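Long-range contacts in endoglucanase E (Clostridium thermocellum, PDB 2WAO), which binds cellulose fragments such as cellohexaose and, as the family 2 carbohydrate esterase part of a cellulase, probably removes acetyl groups from plant cell-wall polysaccharides: residues Arg94-Leu99 and Lys150-Tyr155; Cys134-Glu139 and Gly306-Pro311; Gly261-Gly266 and Pro297-Ser302. All blocks are in the same frame, centred on the assembly; numbering follows the deposited sequence.

Interaction 1 (Arg94-Leu99 and Lys150-Tyr155)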
# COMPACT_ATOMS: atom_id res chain seq x y z
N ARG A 94 3.81 -4.65 7.67
CA ARG A 94 4.16 -5.29 6.37
C ARG A 94 2.97 -5.86 5.62
O ARG A 94 2.90 -5.77 4.38
CB ARG A 94 5.16 -6.40 6.61
CG ARG A 94 6.47 -5.86 7.11
CD ARG A 94 7.33 -7.01 7.73
NE ARG A 94 7.52 -8.23 6.88
CZ ARG A 94 8.62 -8.53 6.17
NH1 ARG A 94 9.66 -7.69 6.05
NH2 ARG A 94 8.68 -9.69 5.52
N THR A 95 2.10 -6.49 6.39
CA THR A 95 1.01 -7.33 5.91
C THR A 95 -0.29 -6.56 5.66
O THR A 95 -0.53 -5.47 6.21
CB THR A 95 0.73 -8.45 6.94
OG1 THR A 95 0.87 -7.89 8.25
CG2 THR A 95 1.76 -9.60 6.78
N GLU A 96 -1.15 -7.12 4.83
CA GLU A 96 -2.33 -6.40 4.36
C GLU A 96 -3.52 -6.44 5.32
O GLU A 96 -3.52 -7.14 6.36
CB GLU A 96 -2.74 -6.94 2.99
CG GLU A 96 -3.11 -8.45 3.05
CD GLU A 96 -3.45 -8.97 1.68
OE1 GLU A 96 -4.58 -8.70 1.19
OE2 GLU A 96 -2.55 -9.64 1.08
N ALA A 97 -4.54 -5.68 4.95
CA ALA A 97 -5.71 -5.44 5.81
C ALA A 97 -6.44 -6.75 6.08
O ALA A 97 -6.95 -6.99 7.21
CB ALA A 97 -6.63 -4.41 5.15
N SER A 98 -6.47 -7.63 5.08
CA SER A 98 -7.19 -8.91 5.27
C SER A 98 -6.58 -9.79 6.39
O SER A 98 -7.25 -10.70 6.88
CB SER A 98 -7.30 -9.71 3.97
OG SER A 98 -6.03 -10.18 3.57
N LEU A 99 -5.34 -9.54 6.79
CA LEU A 99 -4.74 -10.33 7.88
C LEU A 99 -5.04 -9.76 9.29
O LEU A 99 -4.57 -10.31 10.30
CB LEU A 99 -3.23 -10.48 7.68
CG LEU A 99 -2.88 -11.37 6.51
CD1 LEU A 99 -1.45 -11.13 6.04
CD2 LEU A 99 -3.13 -12.88 6.84
N LYS A 150 4.42 -14.15 6.20
CA LYS A 150 5.82 -13.81 6.43
C LYS A 150 6.49 -13.26 5.18
O LYS A 150 7.45 -12.51 5.30
CB LYS A 150 6.62 -15.02 6.94
CG LYS A 150 6.90 -16.14 5.89
CD LYS A 150 7.28 -17.47 6.57
CE LYS A 150 7.79 -18.50 5.58
NZ LYS A 150 6.75 -18.79 4.60
N ASN A 151 6.01 -13.67 4.00
CA ASN A 151 6.67 -13.26 2.75
C ASN A 151 6.07 -12.01 2.05
O ASN A 151 6.43 -11.65 0.91
CB ASN A 151 6.71 -14.47 1.80
CG ASN A 151 7.90 -15.40 2.10
OD1 ASN A 151 8.87 -15.00 2.75
ND2 ASN A 151 7.81 -16.62 1.62
N GLU A 152 5.12 -11.36 2.73
CA GLU A 152 4.48 -10.20 2.13
C GLU A 152 5.12 -8.95 2.72
O GLU A 152 4.78 -8.55 3.83
CB GLU A 152 2.96 -10.22 2.44
CG GLU A 152 2.17 -8.99 1.94
CD GLU A 152 0.66 -9.20 2.13
OE1 GLU A 152 0.20 -9.25 3.32
OE2 GLU A 152 -0.06 -9.32 1.08
N ASN A 153 6.03 -8.34 2.00
CA ASN A 153 6.72 -7.18 2.51
C ASN A 153 6.35 -5.88 1.75
O ASN A 153 7.06 -5.46 0.79
CB ASN A 153 8.25 -7.43 2.48
CG ASN A 153 9.03 -6.25 3.00
OD1 ASN A 153 10.27 -6.21 2.89
ND2 ASN A 153 8.35 -5.33 3.64
N SER A 154 5.30 -5.21 2.25
CA SER A 154 4.88 -3.94 1.63
C SER A 154 5.93 -2.82 1.70
O SER A 154 5.83 -1.86 0.95
CB SER A 154 3.55 -3.43 2.16
OG SER A 154 3.69 -3.20 3.54
N TYR A 155 6.91 -2.94 2.60
CA TYR A 155 7.99 -1.93 2.66
C TYR A 155 8.78 -1.95 1.35
O TYR A 155 9.34 -0.93 0.96
CB TYR A 155 8.97 -2.21 3.83
CG TYR A 155 9.95 -1.07 4.11
CD1 TYR A 155 9.52 0.09 4.75
CD2 TYR A 155 11.31 -1.17 3.72
CE1 TYR A 155 10.40 1.12 5.03
CE2 TYR A 155 12.21 -0.15 3.99
CZ TYR A 155 11.74 0.98 4.66
OH TYR A 155 12.61 2.00 4.94
O HOH W 1 5.33 -9.99 6.16

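Interaction 2 (Cys134-Glu139 and Gly306-Pro311). With BGC (beta-D-glucopyranose), chain B; BGC (beta-D-glucopyranose), chain C; BGC (beta-D-glucopyranose), chain D; BGC (beta-D-glucopyranose), chain E.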
# COMPACT_ATOMS: atom_id res chain seq x y z
N CYS A 134 -0.20 -4.66 -2.48
CA CYS A 134 0.06 -5.34 -1.18
C CYS A 134 1.47 -5.97 -1.09
O CYS A 134 1.93 -6.28 0.02
CB CYS A 134 -1.00 -6.45 -0.96
SG CYS A 134 -2.65 -5.78 -0.60
N ALA A 135 2.12 -6.17 -2.24
CA ALA A 135 3.41 -6.89 -2.34
C ALA A 135 3.26 -8.35 -1.85
O ALA A 135 4.21 -8.90 -1.28
CB ALA A 135 4.52 -6.20 -1.53
N TYR A 136 2.07 -8.94 -2.05
CA TYR A 136 1.83 -10.40 -1.90
C TYR A 136 3.05 -11.18 -2.42
O TYR A 136 3.48 -11.04 -3.59
CB TYR A 136 0.59 -10.74 -2.73
CG TYR A 136 0.07 -12.17 -2.77
CD1 TYR A 136 -1.28 -12.43 -2.50
CD2 TYR A 136 0.87 -13.23 -3.21
CE1 TYR A 136 -1.79 -13.68 -2.58
CE2 TYR A 136 0.35 -14.57 -3.28
CZ TYR A 136 -0.99 -14.74 -3.01
OH TYR A 136 -1.55 -15.99 -3.12
N GLY A 137 3.65 -11.97 -1.52
CA GLY A 137 4.65 -12.97 -1.94
C GLY A 137 6.00 -12.43 -2.35
O GLY A 137 6.83 -13.20 -2.88
N ASN A 138 6.25 -11.13 -2.15
CA ASN A 138 7.45 -10.51 -2.75
C ASN A 138 8.79 -10.99 -2.14
O ASN A 138 9.85 -10.85 -2.78
CB ASN A 138 7.34 -8.97 -2.90
CG ASN A 138 7.53 -8.24 -1.58
OD1 ASN A 138 7.37 -8.84 -0.52
ND2 ASN A 138 7.87 -6.93 -1.64
N GLU A 139 8.74 -11.61 -0.96
CA GLU A 139 9.97 -12.20 -0.40
C GLU A 139 10.05 -13.73 -0.58
O GLU A 139 11.02 -14.40 -0.15
CB GLU A 139 10.17 -11.77 1.06
CG GLU A 139 10.32 -10.26 1.16
CD GLU A 139 10.82 -9.78 2.50
OE1 GLU A 139 10.54 -10.42 3.53
OE2 GLU A 139 11.53 -8.74 2.51
N GLY A 306 7.77 -14.12 -7.16
CA GLY A 306 7.45 -14.43 -5.77
C GLY A 306 6.33 -15.45 -5.72
O GLY A 306 5.99 -16.08 -6.73
N GLU A 307 5.67 -15.54 -4.55
CA GLU A 307 4.65 -16.55 -4.33
C GLU A 307 3.54 -16.39 -5.33
O GLU A 307 3.18 -15.26 -5.68
CB GLU A 307 4.11 -16.43 -2.88
CG GLU A 307 5.16 -16.84 -1.84
CD GLU A 307 4.69 -16.64 -0.39
OE1 GLU A 307 3.71 -15.88 -0.20
OE2 GLU A 307 5.30 -17.23 0.55
N ASP A 308 3.03 -17.52 -5.83
CA ASP A 308 1.92 -17.50 -6.78
C ASP A 308 2.15 -16.60 -8.01
O ASP A 308 1.19 -16.03 -8.53
CB ASP A 308 0.58 -17.16 -6.06
CG ASP A 308 0.10 -18.31 -5.17
OD1 ASP A 308 0.34 -19.49 -5.56
OD2 ASP A 308 -0.47 -18.03 -4.09
N TRP A 309 3.41 -16.54 -8.49
CA TRP A 309 3.80 -15.68 -9.64
C TRP A 309 3.68 -14.18 -9.39
O TRP A 309 3.76 -13.39 -10.35
CB TRP A 309 2.94 -15.98 -10.87
CG TRP A 309 2.98 -17.41 -11.36
CD1 TRP A 309 2.41 -18.49 -10.78
CD2 TRP A 309 3.59 -17.87 -12.57
NE1 TRP A 309 2.65 -19.62 -11.54
CE2 TRP A 309 3.37 -19.25 -12.65
CE3 TRP A 309 4.33 -17.24 -13.58
CZ2 TRP A 309 3.85 -20.03 -13.69
CZ3 TRP A 309 4.81 -18.01 -14.64
CH2 TRP A 309 4.56 -19.39 -14.69
N HIS A 310 3.46 -13.75 -8.13
CA HIS A 310 3.42 -12.30 -7.90
C HIS A 310 4.83 -11.68 -8.04
O HIS A 310 5.87 -12.43 -8.05
CB HIS A 310 2.79 -12.00 -6.54
CG HIS A 310 1.32 -12.31 -6.52
ND1 HIS A 310 0.84 -13.60 -6.55
CD2 HIS A 310 0.23 -11.51 -6.55
CE1 HIS A 310 -0.49 -13.59 -6.55
NE2 HIS A 310 -0.89 -12.33 -6.54
N PRO A 311 4.90 -10.33 -8.19
CA PRO A 311 6.24 -9.77 -8.48
C PRO A 311 7.31 -9.97 -7.38
O PRO A 311 7.01 -9.85 -6.20
CB PRO A 311 5.96 -8.27 -8.73
CG PRO A 311 4.48 -8.24 -9.17
CD PRO A 311 3.85 -9.31 -8.28
C2 BGC B . -3.51 -17.33 -6.04
C3 BGC B . -4.72 -17.04 -5.16
C4 BGC B . -4.78 -15.55 -4.83
C5 BGC B . -4.77 -14.74 -6.15
C6 BGC B . -4.91 -13.22 -5.98
C1 BGC B . -3.55 -16.43 -7.27
O2 BGC B . -3.49 -18.72 -6.38
O3 BGC B . -4.62 -17.81 -3.95
O4 BGC B . -5.99 -15.45 -4.26
O5 BGC B . -3.58 -15.07 -6.87
O6 BGC B . -3.82 -12.74 -5.21
C2 BGC C . -2.24 -15.06 -11.45
C3 BGC C . -2.30 -15.08 -9.93
C4 BGC C . -2.55 -16.49 -9.41
C5 BGC C . -1.53 -17.47 -10.00
C6 BGC C . -1.99 -18.88 -9.64
C1 BGC C . -1.22 -16.10 -11.95
O2 BGC C . -1.89 -13.77 -11.93
O3 BGC C . -3.32 -14.21 -9.49
O4 BGC C . -2.40 -16.62 -8.09
O5 BGC C . -1.44 -17.40 -11.43
O6 BGC C . -1.04 -19.70 -10.25
C2 BGC D . 4.33 -15.13 -19.11
C3 BGC D . 3.95 -15.84 -17.81
C4 BGC D . 2.62 -16.57 -17.96
C5 BGC D . 2.60 -17.41 -19.23
C6 BGC D . 1.25 -18.08 -19.43
C1 BGC D . 4.20 -16.07 -20.30
O1 BGC D . 4.46 -15.37 -21.49
O2 BGC D . 5.67 -14.68 -19.02
O3 BGC D . 3.84 -14.89 -16.77
O4 BGC D . 2.40 -17.17 -17.19
O5 BGC D . 2.88 -16.59 -20.34
O6 BGC D . 1.09 -18.43 -20.78
C2 BGC E . 0.79 -18.07 -15.63
C3 BGC E . -0.43 -17.66 -14.82
C4 BGC E . -0.15 -16.38 -14.01
C5 BGC E . 0.61 -15.30 -14.79
C6 BGC E . 1.12 -14.18 -13.88
C1 BGC E . 1.30 -16.84 -16.38
O2 BGC E . 0.39 -19.03 -16.56
O3 BGC E . -0.75 -18.74 -13.97
O4 BGC E . -1.31 -16.19 -13.36
O5 BGC E . 1.72 -15.88 -15.46
O6 BGC E . 2.11 -13.35 -14.50
O HOH W 2 4.71 -8.99 -5.03
O HOH W 3 3.32 -13.41 0.97

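Interaction 3 (Gly261-Gly266 and Pro297-Ser302). With BGC (beta-D-glucopyranose), chain D; BGC (beta-D-glucopyranose), chain E.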
# COMPACT_ATOMS: atom_id res chain seq x y z
N GLY A 261 -0.17 -3.76 -15.36
CA GLY A 261 1.00 -4.64 -15.38
C GLY A 261 1.47 -4.79 -13.94
O GLY A 261 1.05 -4.03 -13.08
N PRO A 262 2.43 -5.71 -13.69
CA PRO A 262 3.11 -6.54 -14.69
C PRO A 262 2.68 -8.04 -14.72
O PRO A 262 3.39 -8.86 -15.31
CB PRO A 262 4.55 -6.48 -14.15
CG PRO A 262 4.29 -6.64 -12.66
CD PRO A 262 3.04 -5.85 -12.36
N MET A 263 1.57 -8.40 -14.09
CA MET A 263 1.14 -9.80 -13.99
C MET A 263 0.25 -10.32 -15.13
O MET A 263 0.24 -11.51 -15.39
CB MET A 263 0.47 -10.10 -12.64
CG MET A 263 1.44 -9.96 -11.49
SD MET A 263 0.61 -10.43 -9.96
CE MET A 263 0.38 -12.21 -10.22
N LEU A 264 -0.51 -9.45 -15.79
CA LEU A 264 -1.36 -9.89 -16.90
C LEU A 264 -0.51 -10.34 -18.09
O LEU A 264 0.63 -9.87 -18.28
CB LEU A 264 -2.34 -8.77 -17.30
CG LEU A 264 -3.47 -8.62 -16.27
CD1 LEU A 264 -4.37 -7.49 -16.75
CD2 LEU A 264 -4.28 -9.96 -16.15
N TRP A 265 -1.07 -11.26 -18.88
CA TRP A 265 -0.35 -11.80 -20.06
C TRP A 265 -1.41 -12.07 -21.15
O TRP A 265 -2.63 -12.09 -20.88
CB TRP A 265 0.39 -13.12 -19.70
CG TRP A 265 -0.58 -14.20 -19.32
CD1 TRP A 265 -1.23 -14.36 -18.11
CD2 TRP A 265 -1.09 -15.22 -20.19
NE1 TRP A 265 -2.09 -15.44 -18.18
CE2 TRP A 265 -2.01 -16.00 -19.43
CE3 TRP A 265 -0.83 -15.58 -21.52
CZ2 TRP A 265 -2.71 -17.09 -19.97
CZ3 TRP A 265 -1.51 -16.70 -22.07
CH2 TRP A 265 -2.43 -17.44 -21.28
N GLY A 266 -0.92 -12.28 -22.35
CA GLY A 266 -1.78 -12.74 -23.47
C GLY A 266 -2.95 -11.83 -23.75
O GLY A 266 -2.85 -10.59 -23.66
N PRO A 297 5.85 -3.09 -17.99
CA PRO A 297 6.02 -4.21 -18.91
C PRO A 297 5.86 -5.53 -18.19
O PRO A 297 6.29 -5.69 -17.03
CB PRO A 297 7.48 -4.05 -19.39
CG PRO A 297 7.66 -2.58 -19.35
CD PRO A 297 7.01 -2.18 -18.04
N GLN A 298 5.20 -6.46 -18.86
CA GLN A 298 4.93 -7.78 -18.29
C GLN A 298 6.21 -8.43 -17.76
O GLN A 298 7.26 -8.40 -18.42
CB GLN A 298 4.35 -8.63 -19.40
CG GLN A 298 3.96 -9.98 -18.96
CD GLN A 298 3.66 -10.92 -20.12
OE1 GLN A 298 3.49 -10.50 -21.28
NE2 GLN A 298 3.58 -12.18 -19.80
N GLN A 299 6.14 -9.01 -16.57
CA GLN A 299 7.28 -9.75 -16.02
C GLN A 299 7.51 -10.98 -16.93
O GLN A 299 6.57 -11.63 -17.36
CB GLN A 299 7.04 -10.14 -14.53
CG GLN A 299 5.84 -11.01 -14.32
CD GLN A 299 5.43 -11.26 -12.85
OE1 GLN A 299 6.05 -10.75 -11.89
NE2 GLN A 299 4.36 -12.05 -12.69
N ASP A 300 8.77 -11.21 -17.29
CA ASP A 300 9.08 -12.30 -18.18
C ASP A 300 9.91 -13.42 -17.54
O ASP A 300 10.32 -14.36 -18.23
CB ASP A 300 9.76 -11.77 -19.45
CG ASP A 300 11.06 -11.03 -19.17
OD1 ASP A 300 11.58 -11.09 -18.02
OD2 ASP A 300 11.56 -10.40 -20.10
N GLY A 301 10.15 -13.34 -16.23
CA GLY A 301 10.98 -14.34 -15.56
C GLY A 301 12.44 -13.97 -15.41
O GLY A 301 13.14 -14.53 -14.55
N SER A 302 12.89 -13.00 -16.19
CA SER A 302 14.27 -12.53 -16.08
C SER A 302 14.53 -11.78 -14.74
O SER A 302 15.69 -11.59 -14.34
CB SER A 302 14.65 -11.68 -17.26
OG SER A 302 14.12 -10.38 -17.08
C2 BGC D . 4.33 -15.13 -19.11
C3 BGC D . 3.95 -15.84 -17.81
C4 BGC D . 2.62 -16.57 -17.96
C5 BGC D . 2.60 -17.41 -19.23
C6 BGC D . 1.25 -18.08 -19.43
C1 BGC D . 4.20 -16.07 -20.30
O1 BGC D . 4.46 -15.37 -21.49
O2 BGC D . 5.67 -14.68 -19.02
O3 BGC D . 3.84 -14.89 -16.77
O4 BGC D . 2.40 -17.17 -17.19
O5 BGC D . 2.88 -16.59 -20.34
O6 BGC D . 1.09 -18.43 -20.78
C2 BGC E . 0.79 -18.07 -15.63
C3 BGC E . -0.43 -17.66 -14.82
C4 BGC E . -0.15 -16.38 -14.01
C5 BGC E . 0.61 -15.30 -14.79
C6 BGC E . 1.12 -14.18 -13.88
C1 BGC E . 1.30 -16.84 -16.38
O2 BGC E . 0.39 -19.03 -16.56
O3 BGC E . -0.75 -18.74 -13.97
O4 BGC E . -1.31 -16.19 -13.36
O5 BGC E . 1.72 -15.88 -15.46
O6 BGC E . 2.11 -13.35 -14.50
O HOH W 4 1.84 -11.92 -23.09

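Interaction 1 (Arg94-Leu99 and Lys150-Tyr155)
E152 CG lies anti to its backbone N (chi1 176°), and E96 CG sits between its backbone N and carbonyl carbon (chi1 61°), which sets the direction of each CG. Both chains then run extended, cross at about a right angle and bring the carboxylates together. Their OE2 atoms come within 2.5 Å, so one acid probably carries a proton. E96 OE2 is also hydrogen-bonded to S176 OG. E152 OE1 accepts from E96 N at 2.9 Å, from above the carboxylate plane. R94 O takes two bonds, from S154 OG at 2.8 Å and from S154 N at 3.3 Å. R94 NH2 reaches K150 O at 3.1 Å, in the guanidinium plane, and forms a salt bridge with E139. The N153 amide stacks over one guanidinium face, planes 18° apart. A water joins R94 NE to E152 O. The contact is mostly buried and ties the carbohydrate esterase N-terminal region to the GDSL-like one. Residues 94-99 follow strand 85-93 and precede strand 102-108. Residues 150-155 lie between helices 131-134 and 158-165. W54 of strand 52-59 packs on R94 and K150, and C134 of helix 131-134 touches both glutamates.

Interaction 2 (Cys134-Glu139 and Gly306-Pro311)
Y136 and H310 form the aromatic core of this contact. Their rings stack face to face, with centroids 3.8 Å apart and planes at 18°. Y136 CD2 sits over the centre of the imidazole, while H310 CE1 lies towards the rim of the phenol ring. Y136 CG is anti to its backbone N (chi1 -180°), which sends it toward H310, where the ring then lies over the imidazole.

The hydrogen bonds come next. Y136 OH donates to D308 OD2 at 2.5 Å. D308 OD2 accepts on its anti lone pair, the one away from OD1, and lies at the edge of the phenol ring. The backbones join through E307 N and G137 O at 3.1 Å, N-H...O 157°. E307 O grips H310 twice: H310 ND1 donates to E307 O at 3.0 Å and H310 N at 2.9 Å. The ND1 bond helps set the turn of the imidazole. E307 OE2 bonds N151 and T148. E307 OE1 stays beside G137, with a water weakly bonded to G137 N between them. A water joins Y136 O to P311 O.

Close packing lies beside these bonds. G137 follows a Schellman motif at A135, in a type II turn from A135 to N138, and its CA lies 3.6 Å from E307 CB.

The sugar contacts complete the site. H310 NE2 is hydrogen-bonded to O6 of the chain B glucose at 3.2 Å. One face of the W309 ring meets the chain E glucose, with C2 3.9 Å above its plane.

H310 side-chain atoms also touch S131, whose OG is hydrogen-bonded to a glucose. The arrangement is consistent with the active site of GDSL-like (SGNH) hydrolases, where a serine from the GDS motif works with a histidine near the C-terminal end. Here a backbone carbonyl, E307 O, holds the imidazole ND1.

Interaction 3 (Gly261-Gly266 and Pro297-Ser302)
P262 and Q299 make the tight part of the contact. Q299 N donates to P262 O at 3.0 Å, with an angle of 169°, in the carbonyl plane and on a lone pair. The same oxygen also receives a CA-H contact from Q298. P262 follows a cis peptide bond, and its CB lies 3.5 Å from P297 O. Q299 CG sits between its backbone N and carbonyl carbon (chi1 60°), also close to P262 O. The side chains of M263 and Q299 lie side by side and point the same way, with M263 CG 3.8 Å from Q299 NE2.

The glucose of chain E joins this tight part. Its O6 donates to M263 O at 2.8 Å and accepts from Q299 NE2 at 3.2 Å. Q299 NE2 is also bonded to W309 O, so the amide is held from outside the contact as well.

The other side is looser and more exposed. Q298 runs out in an extended form towards W265 CB. Its OE1 takes a hydrogen from a water at 2.8 Å, and the same water accepts from G266 N. W265 is an exposed residue; C6 of the chain D glucose lies 3.7 Å over the centre of one ring face.

Both segments are loops at the ends of strands 255-260 and 291-295, which are neighbours in the parallel sheet. P262 packs on T315 and M319 of helix 313-331. L264 packs on helices 266-285 and 223-226, and Q298 touches L269 of helix 266-285.

The three contacts run from the junction of the two family regions out along the bound sugars. Interactions 1 and 2 have centres about 10 Å apart, 2 and 3 about 13 Å, and 1 and 3 about 22 Å. Along the chain, interactions 1 and 2 alternate, while both segments of interaction 3 fall between those of interaction 2. Segments 134-139 and 150-155 both lie between helices 131-134 and 158-165; 297-302 and 306-311 share the connection from strand 291-295 to helix 313-331. R94 with E139 joins interactions 1 and 2, and W309 with Q299 joins 2 and 3. Interactions 2 and 3 both touch the glucoses of chains D and E. The sugar-binding surface is thus linked back to the N-terminal region.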